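Local structure of putative acyl-CoA thioester hydrolase YbhC (Escherichia coli K-12, 3GRH) at residues E294-N299 with R327-G332; E276-I281 with S300-E305; S357-G362 with Y407-V412; V335-R340 with G362-K367. The protein is a putative thioesterase of the outer membrane, built like a pectinesterase but without pectin binding or pectinesterase activity. All blocks are in the same frame, centred on the assembly; numbering follows the deposited sequence.

Contact 1 (E294-N299 with R327-G332); sequences EFRVVN and RFNAFG
Glu294 to Val297 pair in register with Arg327 to Ala330 as neighbouring parallel strands of the right-handed beta-helix fold shared by pectinesterases. Three backbone bonds join them: Phe295 N to Arg327 O at 2.8 Å, then Asn329 N to Phe295 O and Val297 N to Asn329 O, each at 2.9 Å. The polar face is organised round the Glu294 carboxylate, carried out on an extended chain with CG anti to the backbone N (chi1 180°). Glu294 OE2 is bridged by Arg296 NH2 of its own strand at 2.8 Å and also accepts from Asn329 ND2 at 3.2 Å, a donor that arrives from above the carboxylate plane. Glu294 OE1 lies 3.5 Å from Arg327 NH1 but well out of the guanidinium plane, a bridge of charge alone. The Asn329 amide is further fixed by Asn360, which donates to its OD1, while Asn329 CB sits over one face of the Arg296 guanidinium. With an alanine here in place of Glu294, Arg296 and Arg327 would probably lose the anion they share and Asn329 ND2 its acceptor. On the apolar face the Phe295 and Phe328 rings point the same way, their planes 6° apart but offset, so little of one ring covers the other. Phe290 and Phe309 meet the Phe295 ring edge-to-face. Farther along this face, Val297 CB rests 3.8 Å from Ala330 CB.

Contact 2 (E276-I281 with S300-E305); sequences EGDVDI and SRTQQE
Asp278, Arg301 and Val279 carry this buried contact, and its centre is a side-on salt bridge in which the arginine grips the carboxylate with two nitrogens. Arg301 NH2 donates to Asp278 OD1 at 2.8 Å, and NE donates to OD2 at 3.0 Å on the syn lone pair. The two flat groups are not coplanar, their planes standing 48° apart, and NH2 reaches OD1 from above the carboxylate plane. The anti lone pair of that same OD1 takes Val279 N at 2.7 Å, a bond back to the local chain made possible by the chi1 of Asp278 (47°), which tucks CG between the backbone N and the carbonyl carbon. A water donates to Asp278 OD2 at 2.6 Å and accepts from Arg301 N, so the arginine also reaches the aspartate from its backbone, through that water. The bend at chi3 of Arg301 (67°) turns the guanidinium back to this site; its NH1 serves the carbonyls of Asp219 and Gly221. Thr302 adds CG2, 3.6 Å from Asp278 OD2, while its OG1 accepts from Gln304 N in an ST turn. Val279 CG2 lies at the guanidinium edge, 3.8 Å from Arg301 NH2, and packs on Glu305 CG at 3.9 Å. The contact thus ties the corner that follows strand 274-277, which carries the predicted nucleophile Asp280, to the loop between strands 294-297 and 307-311, with Tyr307 of the latter strand packed against both Val279 and Asp280.

Contact 3 (S357-G362 with Y407-V412); sequences SAINEG and YNNRGV
Arg410 bridges its backbone to both neighbours of Ala358: its N donates to Ser357 O at 2.9 Å and its O accepts from Ile359 N at 2.8 Å. This single bridge joins two segments running in nearly the same direction, 14° apart. The same Arg410 O receives a CA-H...O contact from Ala358 CA at 3.4 Å. Next comes Gly411, whose CA lies 3.3 Å from Ile359 O; any side chain would collide with that oxygen, and the backbone angles themselves call for glycine. The arginine reaches back on an extended chain to lay one guanidinium face over Ala358 CB, with NH2 4.1 Å from it. On the other flank Ile359 CD1 meets Asn409 CB, also at 4.1 Å. Farther along, one water links the segments, donating to Asn360 OD1 at 3.0 Å and accepting from Val412 N at 2.8 Å. In the second shell Asn329 partners the Asn360 amide, and Ser357 OG is bonded to Arg355 O and Ser326 N. Away from the annotated sites, near the C-terminal end of the beta-helix, strand 358-359 lies beside the parallel strand 327-330, and the segment following strand 403-407 runs along its other edge.

Contact 4 (V335-R340 with G362-K367); sequences VAQLGR and GFNTAK
Asn364 N donates to Ala336 O at 2.8 Å where the two segments pass side by side, just before the corner at Leu338. A water bridges the same segments, accepting from Ala336 N and donating to Gly362 O at 2.6 Å, and a second one spans Val335 O and Asn364 ND2. Among the side chains, Gln337 supplies a direct polar link: its NE2 gives a nearly straight bond (169°) to Lys367 O at 2.8 Å, with the acceptor in the amide plane and the donor tilted 26° from the carbonyl plane. With CG anti to the carbonyl carbon (chi1 -76°), an extended chain carries the amide there although CB points away. The Gln337 and Asn364 side chains lie alongside each other, CG of the former 4.0 Å from CB of the latter. Asn364 OD1 accepts from Lys367 N at 2.9 Å, from above the carbonyl plane, an Asx motif that probably helps to place the Lys367 carbonyl beside Gln337. An alanine in place of Gln337 is likely to leave Lys367 O without this donor and Asn364 CB less covered. On the apolar side the Phe363 ring meets Ala336 CB with CD1 at 3.8 Å and Leu338 CD2 with CE1 at 4.1 Å. Phe328 and Val308 also touch this phenylalanine, tying the loop to strands 327-330 and 307-311. Strand 337-342 lies between strands 307-311 and 369-373; beyond the corner it carries Arg340, a probable substrate-binding residue.

In the fold
The four contacts follow the beta-helix toward its carboxy-terminal end. Contacts 1 and 2 interleave along the chain, as do contacts 3 and 4, and the first pair closes before the second opens. Strands 274-277, 294-297, 327-330 and 358-359 lie next to one another in that order, bringing contact 1 between contact 2 (centres 9 Å away) and contact 3 (12 Å away). Contacts 2 and 3 do not touch, their centres being 19 Å apart. Contact 4, which shares Gly362 with contact 3, joins contact 2 through the Asp280 to Arg340 salt bridge. Corners of different coils thus converge on the predicted active site, while contact 3 lies away from it.

Contact 1 (E294-N299 with R327-G332)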
loop_
_atom_site.group_PDB
_atom_site.type_symbol
_atom_site.label_atom_id
_atom_site.label_comp_id
_atom_site.label_asym_id
_atom_site.label_seq_id
_atom_site.Cartn_x
_atom_site.Cartn_y
_atom_site.Cartn_z
ATOM N N GLU A 294 -1.947 -3.763 -11.035
ATOM C CA GLU A 294 -1.176 -2.941 -11.957
ATOM C C GLU A 294 -0.640 -1.741 -11.253
ATOM O O GLU A 294 -1.345 -1.026 -10.519
ATOM C CB GLU A 294 -2.057 -2.467 -13.112
ATOM C CG GLU A 294 -1.299 -1.594 -14.101
ATOM C CD GLU A 294 -2.064 -1.168 -15.353
ATOM O OE1 GLU A 294 -3.211 -1.604 -15.639
ATOM O OE2 GLU A 294 -1.489 -0.332 -16.077
ATOM N N PHE A 295 0.651 -1.523 -11.403
ATOM C CA PHE A 295 1.323 -0.365 -10.868
ATOM C C PHE A 295 1.749 0.536 -12.024
ATOM O O PHE A 295 2.385 0.074 -12.972
ATOM C CB PHE A 295 2.543 -0.799 -10.085
ATOM C CG PHE A 295 2.261 -1.701 -8.940
ATOM C CD1 PHE A 295 2.096 -1.208 -7.725
ATOM C CD2 PHE A 295 2.251 -3.051 -9.111
ATOM C CE1 PHE A 295 1.879 -2.094 -6.656
ATOM C CE2 PHE A 295 1.947 -3.905 -8.083
ATOM C CZ PHE A 295 1.756 -3.377 -6.833
ATOM N N ARG A 296 1.325 1.795 -11.984
ATOM C CA ARG A 296 1.635 2.760 -13.070
ATOM C C ARG A 296 2.384 3.925 -12.493
ATOM O O ARG A 296 1.926 4.598 -11.532
ATOM C CB ARG A 296 0.371 3.262 -13.749
ATOM C CG ARG A 296 0.590 4.382 -14.768
ATOM C CD ARG A 296 0.832 3.819 -16.148
ATOM N NE ARG A 296 -0.307 2.982 -16.570
ATOM C CZ ARG A 296 -0.461 2.409 -17.763
ATOM N NH1 ARG A 296 0.429 2.576 -18.755
ATOM N NH2 ARG A 296 -1.536 1.667 -17.971
ATOM N N VAL A 297 3.564 4.163 -13.078
ATOM C CA VAL A 297 4.327 5.364 -12.782
ATOM C C VAL A 297 3.957 6.463 -13.732
ATOM O O VAL A 297 4.028 6.234 -14.958
ATOM C CB VAL A 297 5.840 5.093 -12.885
ATOM C CG1 VAL A 297 6.618 6.454 -12.770
ATOM C CG2 VAL A 297 6.260 4.177 -11.819
ATOM N N VAL A 298 3.606 7.640 -13.203
ATOM C CA VAL A 298 3.242 8.811 -14.024
ATOM C C VAL A 298 4.369 9.809 -13.965
ATOM O O VAL A 298 5.096 9.857 -12.971
ATOM C CB VAL A 298 1.905 9.429 -13.634
ATOM C CG1 VAL A 298 0.785 8.412 -13.844
ATOM C CG2 VAL A 298 1.897 9.880 -12.163
ATOM N N ASN A 299 4.544 10.600 -15.019
ATOM C CA ASN A 299 5.619 11.588 -15.010
ATOM C C ASN A 299 5.108 13.022 -15.231
ATOM O O ASN A 299 5.875 13.899 -15.642
ATOM C CB ASN A 299 6.712 11.245 -16.026
ATOM C CG ASN A 299 6.258 11.401 -17.428
ATOM O OD1 ASN A 299 5.052 11.442 -17.715
ATOM N ND2 ASN A 299 7.219 11.423 -18.355
ATOM N N ARG A 327 1.695 -6.258 -12.867
ATOM C CA ARG A 327 2.055 -5.549 -14.102
ATOM C C ARG A 327 2.609 -4.201 -13.674
ATOM O O ARG A 327 2.060 -3.540 -12.840
ATOM C CB ARG A 327 0.865 -5.393 -15.044
ATOM C CG ARG A 327 0.422 -6.668 -15.565
ATOM C CD ARG A 327 -0.777 -6.433 -16.486
ATOM N NE ARG A 327 -1.986 -6.130 -15.729
ATOM C CZ ARG A 327 -2.959 -5.300 -16.117
ATOM N NH1 ARG A 327 -2.881 -4.642 -17.256
ATOM N NH2 ARG A 327 -4.039 -5.152 -15.363
ATOM N N PHE A 328 3.745 -3.830 -14.219
ATOM C CA PHE A 328 4.414 -2.589 -13.891
ATOM C C PHE A 328 4.666 -1.779 -15.174
ATOM O O PHE A 328 5.229 -2.284 -16.117
ATOM C CB PHE A 328 5.782 -2.871 -13.245
ATOM C CG PHE A 328 5.690 -3.562 -11.919
ATOM C CD1 PHE A 328 5.657 -2.863 -10.756
ATOM C CD2 PHE A 328 5.526 -4.906 -11.840
ATOM C CE1 PHE A 328 5.501 -3.473 -9.518
ATOM C CE2 PHE A 328 5.388 -5.495 -10.593
ATOM C CZ PHE A 328 5.390 -4.826 -9.456
ATOM N N ASN A 329 4.157 -0.574 -15.232
ATOM C CA ASN A 329 4.254 0.285 -16.420
ATOM C C ASN A 329 4.760 1.658 -16.057
ATOM O O ASN A 329 4.285 2.262 -15.125
ATOM C CB ASN A 329 2.878 0.362 -17.047
ATOM C CG ASN A 329 2.414 -0.967 -17.647
ATOM O OD1 ASN A 329 3.157 -1.547 -18.437
ATOM N ND2 ASN A 329 1.204 -1.439 -17.304
ATOM N N ALA A 330 5.711 2.175 -16.811
ATOM C CA ALA A 330 6.201 3.564 -16.581
ATOM C C ALA A 330 6.336 4.335 -17.881
ATOM O O ALA A 330 6.679 3.746 -18.868
ATOM C CB ALA A 330 7.510 3.525 -15.892
ATOM N N PHE A 331 6.039 5.631 -17.837
ATOM C CA PHE A 331 6.105 6.509 -19.051
ATOM C C PHE A 331 7.532 6.769 -19.583
ATOM O O PHE A 331 7.973 6.080 -20.495
ATOM C CB PHE A 331 5.370 7.846 -18.812
ATOM C CG PHE A 331 3.890 7.691 -18.646
ATOM C CD1 PHE A 331 3.353 7.506 -17.396
ATOM C CD2 PHE A 331 3.043 7.653 -19.745
ATOM C CE1 PHE A 331 1.989 7.329 -17.220
ATOM C CE2 PHE A 331 1.670 7.462 -19.576
ATOM C CZ PHE A 331 1.148 7.311 -18.318
ATOM N N GLY A 332 8.209 7.771 -19.028
ATOM C CA GLY A 332 9.549 8.214 -19.424
ATOM C C GLY A 332 10.591 7.245 -19.979
ATOM O O GLY A 332 10.312 6.072 -20.259
#

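Contact 2 (E276-I281 with S300-E305)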
loop_
_atom_site.group_PDB
_atom_site.type_symbol
_atom_site.label_atom_id
_atom_site.label_comp_id
_atom_site.label_asym_id
_atom_site.label_seq_id
_atom_site.Cartn_x
_atom_site.Cartn_y
_atom_site.Cartn_z
ATOM N N GLU A 276 -1.428 4.088 -8.808
ATOM C CA GLU A 276 -0.705 5.070 -9.666
ATOM C C GLU A 276 0.018 6.051 -8.754
ATOM O O GLU A 276 -0.491 6.452 -7.717
ATOM C CB GLU A 276 -1.743 5.825 -10.479
ATOM C CG GLU A 276 -1.235 6.839 -11.447
ATOM C CD GLU A 276 -2.343 7.356 -12.328
ATOM O OE1 GLU A 276 -2.900 6.577 -13.173
ATOM O OE2 GLU A 276 -2.638 8.587 -12.228
ATOM N N GLY A 277 1.218 6.425 -9.146
ATOM C CA GLY A 277 1.941 7.476 -8.478
ATOM C C GLY A 277 3.260 7.721 -9.147
ATOM O O GLY A 277 3.472 7.334 -10.288
ATOM N N ASP A 278 4.141 8.397 -8.418
ATOM C CA ASP A 278 5.507 8.584 -8.905
ATOM C C ASP A 278 6.599 8.159 -7.924
ATOM O O ASP A 278 7.302 7.184 -8.157
ATOM C CB ASP A 278 5.737 10.011 -9.477
ATOM C CG ASP A 278 5.223 11.142 -8.602
ATOM O OD1 ASP A 278 5.344 11.128 -7.351
ATOM O OD2 ASP A 278 4.785 12.159 -9.222
ATOM N N VAL A 279 6.725 8.869 -6.825
ATOM C CA VAL A 279 7.777 8.654 -5.820
ATOM C C VAL A 279 7.201 7.904 -4.631
ATOM O O VAL A 279 6.288 8.323 -3.962
ATOM C CB VAL A 279 8.309 9.999 -5.371
ATOM C CG1 VAL A 279 9.276 9.876 -4.174
ATOM C CG2 VAL A 279 8.995 10.675 -6.556
ATOM N N ASP A 280 7.756 6.731 -4.378
ATOM C CA ASP A 280 7.378 5.876 -3.260
ATOM C C ASP A 280 5.903 5.595 -3.278
ATOM O O ASP A 280 5.207 5.867 -2.283
ATOM C CB ASP A 280 7.885 6.508 -1.961
ATOM C CG ASP A 280 9.394 6.719 -1.929
ATOM O OD1 ASP A 280 10.167 6.089 -2.669
ATOM O OD2 ASP A 280 9.871 7.556 -1.066
ATOM N N ILE A 281 5.445 4.970 -4.356
ATOM C CA ILE A 281 4.049 4.783 -4.595
ATOM C C ILE A 281 3.447 3.893 -3.506
ATOM O O ILE A 281 2.336 4.115 -3.088
ATOM C CB ILE A 281 3.843 4.222 -5.968
ATOM C CG1 ILE A 281 4.491 5.100 -7.057
ATOM C CG2 ILE A 281 2.359 3.993 -6.243
ATOM C CD1 ILE A 281 4.392 4.420 -8.397
ATOM N N SER A 300 3.861 13.273 -14.829
ATOM C CA SER A 300 3.242 14.590 -14.980
ATOM C C SER A 300 3.695 15.590 -13.900
ATOM O O SER A 300 3.678 16.847 -14.116
ATOM C CB SER A 300 1.726 14.468 -14.984
ATOM O OG SER A 300 1.300 13.521 -14.046
ATOM N N ARG A 301 4.091 15.087 -12.741
ATOM C CA ARG A 301 4.518 15.974 -11.666
ATOM C C ARG A 301 6.045 16.052 -11.626
ATOM O O ARG A 301 6.632 17.125 -11.437
ATOM C CB ARG A 301 3.982 15.510 -10.300
ATOM C CG ARG A 301 4.302 16.434 -9.177
ATOM C CD ARG A 301 3.957 15.790 -7.887
ATOM N NE ARG A 301 4.799 14.627 -7.561
ATOM C CZ ARG A 301 5.821 14.651 -6.716
ATOM N NH1 ARG A 301 6.192 15.806 -6.150
ATOM N NH2 ARG A 301 6.491 13.545 -6.435
ATOM N N THR A 302 6.686 14.904 -11.805
ATOM C CA THR A 302 8.151 14.819 -11.805
ATOM C C THR A 302 8.614 13.931 -12.922
ATOM O O THR A 302 7.992 12.897 -13.230
ATOM C CB THR A 302 8.758 14.400 -10.437
ATOM O OG1 THR A 302 10.193 14.286 -10.548
ATOM C CG2 THR A 302 8.225 13.118 -9.940
ATOM N N GLN A 303 9.669 14.386 -13.591
ATOM C CA GLN A 303 10.266 13.599 -14.626
ATOM C C GLN A 303 11.633 13.073 -14.213
ATOM O O GLN A 303 12.327 12.401 -15.003
ATOM C CB GLN A 303 10.383 14.451 -15.894
ATOM C CG GLN A 303 9.058 14.738 -16.498
ATOM C CD GLN A 303 9.106 14.703 -18.012
ATOM O OE1 GLN A 303 10.075 15.149 -18.629
ATOM N NE2 GLN A 303 8.053 14.153 -18.621
ATOM N N GLN A 304 12.065 13.400 -13.004
ATOM C CA GLN A 304 13.446 13.096 -12.606
ATOM C C GLN A 304 13.628 11.782 -11.848
ATOM O O GLN A 304 14.753 11.276 -11.734
ATOM C CB GLN A 304 14.045 14.204 -11.726
ATOM C CG GLN A 304 13.157 14.808 -10.637
ATOM C CD GLN A 304 13.739 16.110 -10.069
ATOM O OE1 GLN A 304 13.013 17.102 -9.861
ATOM N NE2 GLN A 304 15.065 16.126 -9.844
ATOM N N GLU A 305 12.556 11.274 -11.276
ATOM C CA GLU A 305 12.663 10.112 -10.414
ATOM C C GLU A 305 11.311 9.487 -10.204
ATOM O O GLU A 305 10.276 10.152 -10.332
ATOM C CB GLU A 305 13.231 10.516 -9.061
ATOM C CG GLU A 305 12.315 11.535 -8.313
ATOM C CD GLU A 305 12.950 12.080 -7.021
ATOM O OE1 GLU A 305 13.852 11.424 -6.452
ATOM O OE2 GLU A 305 12.528 13.196 -6.582
HETATM O O HOH W 1 4.828 12.469 -11.774
#

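Contact 3 (S357-G362 with Y407-V412)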
loop_
_atom_site.group_PDB
_atom_site.type_symbol
_atom_site.label_atom_id
_atom_site.label_comp_id
_atom_site.label_asym_id
_atom_site.label_seq_id
_atom_site.Cartn_x
_atom_site.Cartn_y
_atom_site.Cartn_z
ATOM N N SER A 357 5.916 -11.433 -12.554
ATOM C CA SER A 357 5.317 -10.202 -12.954
ATOM C C SER A 357 5.859 -9.666 -14.263
ATOM O O SER A 357 6.955 -9.986 -14.673
ATOM C CB SER A 357 5.489 -9.163 -11.860
ATOM O OG SER A 357 4.668 -9.531 -10.733
ATOM N N ALA A 358 5.058 -8.851 -14.940
ATOM C CA ALA A 358 5.449 -8.259 -16.212
ATOM C C ALA A 358 5.993 -6.860 -15.869
ATOM O O ALA A 358 5.273 -6.073 -15.261
ATOM C CB ALA A 358 4.231 -8.130 -17.146
ATOM N N ILE A 359 7.213 -6.549 -16.274
ATOM C CA ILE A 359 7.839 -5.210 -16.115
ATOM C C ILE A 359 8.067 -4.621 -17.483
ATOM O O ILE A 359 8.774 -5.155 -18.298
ATOM C CB ILE A 359 9.150 -5.286 -15.329
ATOM C CG1 ILE A 359 8.908 -5.962 -13.998
ATOM C CG2 ILE A 359 9.678 -3.887 -15.058
ATOM C CD1 ILE A 359 10.131 -6.278 -13.229
ATOM N N ASN A 360 7.400 -3.545 -17.780
ATOM C CA ASN A 360 7.216 -3.245 -19.178
ATOM C C ASN A 360 8.145 -2.131 -19.420
ATOM O O ASN A 360 9.210 -2.012 -18.765
ATOM C CB ASN A 360 5.715 -3.038 -19.516
ATOM C CG ASN A 360 4.907 -4.363 -19.410
ATOM O OD1 ASN A 360 5.299 -5.406 -19.985
ATOM N ND2 ASN A 360 3.875 -4.357 -18.536
ATOM N N GLU A 361 7.855 -1.321 -20.423
ATOM C CA GLU A 361 8.784 -0.313 -20.751
ATOM C C GLU A 361 8.769 0.752 -19.669
ATOM O O GLU A 361 7.838 0.863 -18.823
ATOM C CB GLU A 361 8.502 0.284 -22.145
ATOM C CG GLU A 361 9.765 0.876 -22.837
ATOM C CD GLU A 361 10.881 -0.146 -23.176
ATOM O OE1 GLU A 361 10.986 -1.195 -22.496
ATOM O OE2 GLU A 361 11.656 0.107 -24.155
ATOM N N GLY A 362 9.874 1.468 -19.655
ATOM C CA GLY A 362 10.024 2.682 -18.919
ATOM C C GLY A 362 10.887 2.598 -17.707
ATOM O O GLY A 362 11.070 3.602 -17.059
ATOM N N TYR A 407 12.159 -12.522 -8.873
ATOM C CA TYR A 407 12.112 -13.921 -9.326
ATOM C C TYR A 407 11.147 -14.145 -10.488
ATOM O O TYR A 407 9.984 -13.748 -10.413
ATOM C CB TYR A 407 11.688 -14.819 -8.178
ATOM C CG TYR A 407 11.576 -16.277 -8.520
ATOM C CD1 TYR A 407 12.686 -17.020 -8.800
ATOM C CD2 TYR A 407 10.329 -16.914 -8.524
ATOM C CE1 TYR A 407 12.596 -18.349 -9.079
ATOM C CE2 TYR A 407 10.233 -18.231 -8.860
ATOM C CZ TYR A 407 11.380 -18.945 -9.089
ATOM O OH TYR A 407 11.262 -20.281 -9.403
ATOM N N ASN A 408 11.667 -14.672 -11.607
ATOM C CA ASN A 408 10.772 -15.103 -12.709
ATOM C C ASN A 408 9.889 -13.984 -13.311
ATOM O O ASN A 408 8.730 -14.194 -13.668
ATOM C CB ASN A 408 9.893 -16.248 -12.223
ATOM C CG ASN A 408 9.344 -17.046 -13.362
ATOM O OD1 ASN A 408 10.039 -17.294 -14.354
ATOM N ND2 ASN A 408 8.071 -17.446 -13.269
ATOM N N ASN A 409 10.479 -12.812 -13.481
ATOM C CA ASN A 409 9.738 -11.712 -14.113
ATOM C C ASN A 409 9.980 -11.722 -15.600
ATOM O O ASN A 409 10.957 -12.314 -16.085
ATOM C CB ASN A 409 10.074 -10.386 -13.495
ATOM C CG ASN A 409 9.754 -10.319 -12.010
ATOM O OD1 ASN A 409 10.541 -9.768 -11.195
ATOM N ND2 ASN A 409 8.598 -10.748 -11.647
ATOM N N ARG A 410 9.101 -11.033 -16.311
ATOM C CA ARG A 410 9.113 -10.978 -17.766
ATOM C C ARG A 410 8.843 -9.556 -18.214
ATOM O O ARG A 410 8.634 -8.664 -17.416
ATOM C CB ARG A 410 8.077 -11.918 -18.322
ATOM C CG ARG A 410 6.671 -11.565 -18.021
ATOM C CD ARG A 410 5.733 -12.708 -18.346
ATOM N NE ARG A 410 4.343 -12.298 -18.243
ATOM C CZ ARG A 410 3.690 -12.297 -17.089
ATOM N NH1 ARG A 410 4.262 -12.767 -16.006
ATOM N NH2 ARG A 410 2.456 -11.850 -17.033
ATOM N N GLY A 411 8.888 -9.339 -19.520
ATOM C CA GLY A 411 8.760 -7.976 -20.006
ATOM C C GLY A 411 10.101 -7.362 -20.335
ATOM O O GLY A 411 11.144 -7.804 -19.877
ATOM N N VAL A 412 10.083 -6.334 -21.163
ATOM C CA VAL A 412 11.308 -5.658 -21.567
ATOM C C VAL A 412 12.084 -5.142 -20.352
ATOM O O VAL A 412 13.304 -5.091 -20.365
ATOM C CB VAL A 412 11.002 -4.465 -22.499
ATOM C CG1 VAL A 412 12.279 -3.861 -22.960
ATOM C CG2 VAL A 412 10.138 -4.901 -23.680
HETATM O O HOH W 2 7.460 -5.621 -21.992
#

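Contact 4 (V335-R340 with G362-K367)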
loop_
_atom_site.group_PDB
_atom_site.type_symbol
_atom_site.label_atom_id
_atom_site.label_comp_id
_atom_site.label_asym_id
_atom_site.label_seq_id
_atom_site.Cartn_x
_atom_site.Cartn_y
_atom_site.Cartn_z
ATOM N N VAL A 335 13.797 6.161 -16.482
ATOM C CA VAL A 335 14.038 6.905 -15.258
ATOM C C VAL A 335 13.526 6.105 -14.058
ATOM O O VAL A 335 14.209 5.958 -13.040
ATOM C CB VAL A 335 13.341 8.255 -15.371
ATOM C CG1 VAL A 335 13.043 8.932 -13.966
ATOM C CG2 VAL A 335 14.150 9.104 -16.333
ATOM N N ALA A 336 12.330 5.554 -14.232
ATOM C CA ALA A 336 11.608 4.883 -13.129
ATOM C C ALA A 336 12.361 3.674 -12.572
ATOM O O ALA A 336 12.966 2.898 -13.258
ATOM C CB ALA A 336 10.247 4.457 -13.608
ATOM N N GLN A 337 12.262 3.521 -11.267
ATOM C CA GLN A 337 12.868 2.410 -10.579
ATOM C C GLN A 337 11.843 1.626 -9.779
ATOM O O GLN A 337 10.781 2.099 -9.482
ATOM C CB GLN A 337 13.999 2.958 -9.699
ATOM C CG GLN A 337 15.204 3.316 -10.512
ATOM C CD GLN A 337 16.252 4.122 -9.740
ATOM O OE1 GLN A 337 15.939 5.222 -9.247
ATOM N NE2 GLN A 337 17.470 3.640 -9.695
ATOM N N LEU A 338 12.158 0.358 -9.474
ATOM C CA LEU A 338 11.213 -0.530 -8.785
ATOM C C LEU A 338 11.095 -0.190 -7.346
ATOM O O LEU A 338 10.055 -0.492 -6.699
ATOM C CB LEU A 338 11.609 -1.949 -8.977
ATOM C CG LEU A 338 11.594 -2.503 -10.381
ATOM C CD1 LEU A 338 12.198 -3.919 -10.333
ATOM C CD2 LEU A 338 10.170 -2.489 -10.883
ATOM N N GLY A 339 12.128 0.440 -6.747
ATOM C CA GLY A 339 11.983 0.763 -5.355
ATOM C C GLY A 339 13.234 1.290 -4.689
ATOM O O GLY A 339 14.275 1.440 -5.316
ATOM N N ARG A 340 13.114 1.525 -3.394
ATOM C CA ARG A 340 14.242 1.955 -2.520
ATOM C C ARG A 340 13.779 1.731 -1.107
ATOM O O ARG A 340 12.599 1.662 -0.793
ATOM C CB ARG A 340 14.651 3.398 -2.693
ATOM C CG ARG A 340 13.533 4.361 -2.485
ATOM C CD ARG A 340 13.997 5.762 -2.759
ATOM N NE ARG A 340 12.957 6.757 -2.529
ATOM C CZ ARG A 340 13.155 8.071 -2.604
ATOM N NH1 ARG A 340 14.348 8.589 -2.917
ATOM N NH2 ARG A 340 12.155 8.896 -2.351
ATOM N N GLY A 362 9.874 1.468 -19.655
ATOM C CA GLY A 362 10.024 2.682 -18.919
ATOM C C GLY A 362 10.887 2.598 -17.707
ATOM O O GLY A 362 11.070 3.602 -17.059
ATOM N N PHE A 363 11.312 1.416 -17.325
ATOM C CA PHE A 363 12.134 1.265 -16.121
ATOM C C PHE A 363 13.626 1.290 -16.384
ATOM O O PHE A 363 14.075 0.965 -17.485
ATOM C CB PHE A 363 11.748 0.015 -15.341
ATOM C CG PHE A 363 10.391 0.102 -14.751
ATOM C CD1 PHE A 363 10.222 0.630 -13.498
ATOM C CD2 PHE A 363 9.294 -0.306 -15.448
ATOM C CE1 PHE A 363 8.927 0.764 -12.987
ATOM C CE2 PHE A 363 8.037 -0.179 -14.946
ATOM C CZ PHE A 363 7.858 0.353 -13.719
ATOM N N ASN A 364 14.398 1.633 -15.350
ATOM C CA ASN A 364 15.852 1.593 -15.387
ATOM C C ASN A 364 16.294 0.160 -15.189
ATOM O O ASN A 364 16.217 -0.344 -14.088
ATOM C CB ASN A 364 16.409 2.481 -14.274
ATOM C CG ASN A 364 17.940 2.620 -14.316
ATOM O OD1 ASN A 364 18.660 1.742 -14.783
ATOM N ND2 ASN A 364 18.428 3.744 -13.796
ATOM N N THR A 365 16.671 -0.519 -16.262
ATOM C CA THR A 365 16.909 -1.948 -16.135
ATOM C C THR A 365 18.261 -2.265 -15.562
ATOM O O THR A 365 18.415 -3.354 -14.999
ATOM C CB THR A 365 16.739 -2.687 -17.462
ATOM O OG1 THR A 365 17.671 -2.153 -18.406
ATOM C CG2 THR A 365 15.314 -2.534 -17.974
ATOM N N ALA A 366 19.222 -1.343 -15.712
ATOM C CA ALA A 366 20.571 -1.463 -15.143
ATOM C C ALA A 366 20.643 -1.212 -13.635
ATOM O O ALA A 366 21.439 -1.863 -12.932
ATOM C CB ALA A 366 21.517 -0.538 -15.853
ATOM N N LYS A 367 19.809 -0.311 -13.126
ATOM C CA LYS A 367 19.769 -0.037 -11.709
ATOM C C LYS A 367 18.307 0.103 -11.265
ATOM O O LYS A 367 17.766 1.182 -11.091
ATOM C CB LYS A 367 20.517 1.226 -11.389
ATOM C CG LYS A 367 21.978 1.143 -11.601
ATOM C CD LYS A 367 22.655 2.338 -10.996
ATOM C CE LYS A 367 24.155 2.109 -10.870
ATOM N NZ LYS A 367 24.630 0.970 -11.725
HETATM O O HOH W 3 16.968 6.097 -12.894
HETATM O O HOH W 4 10.758 6.131 -16.730
#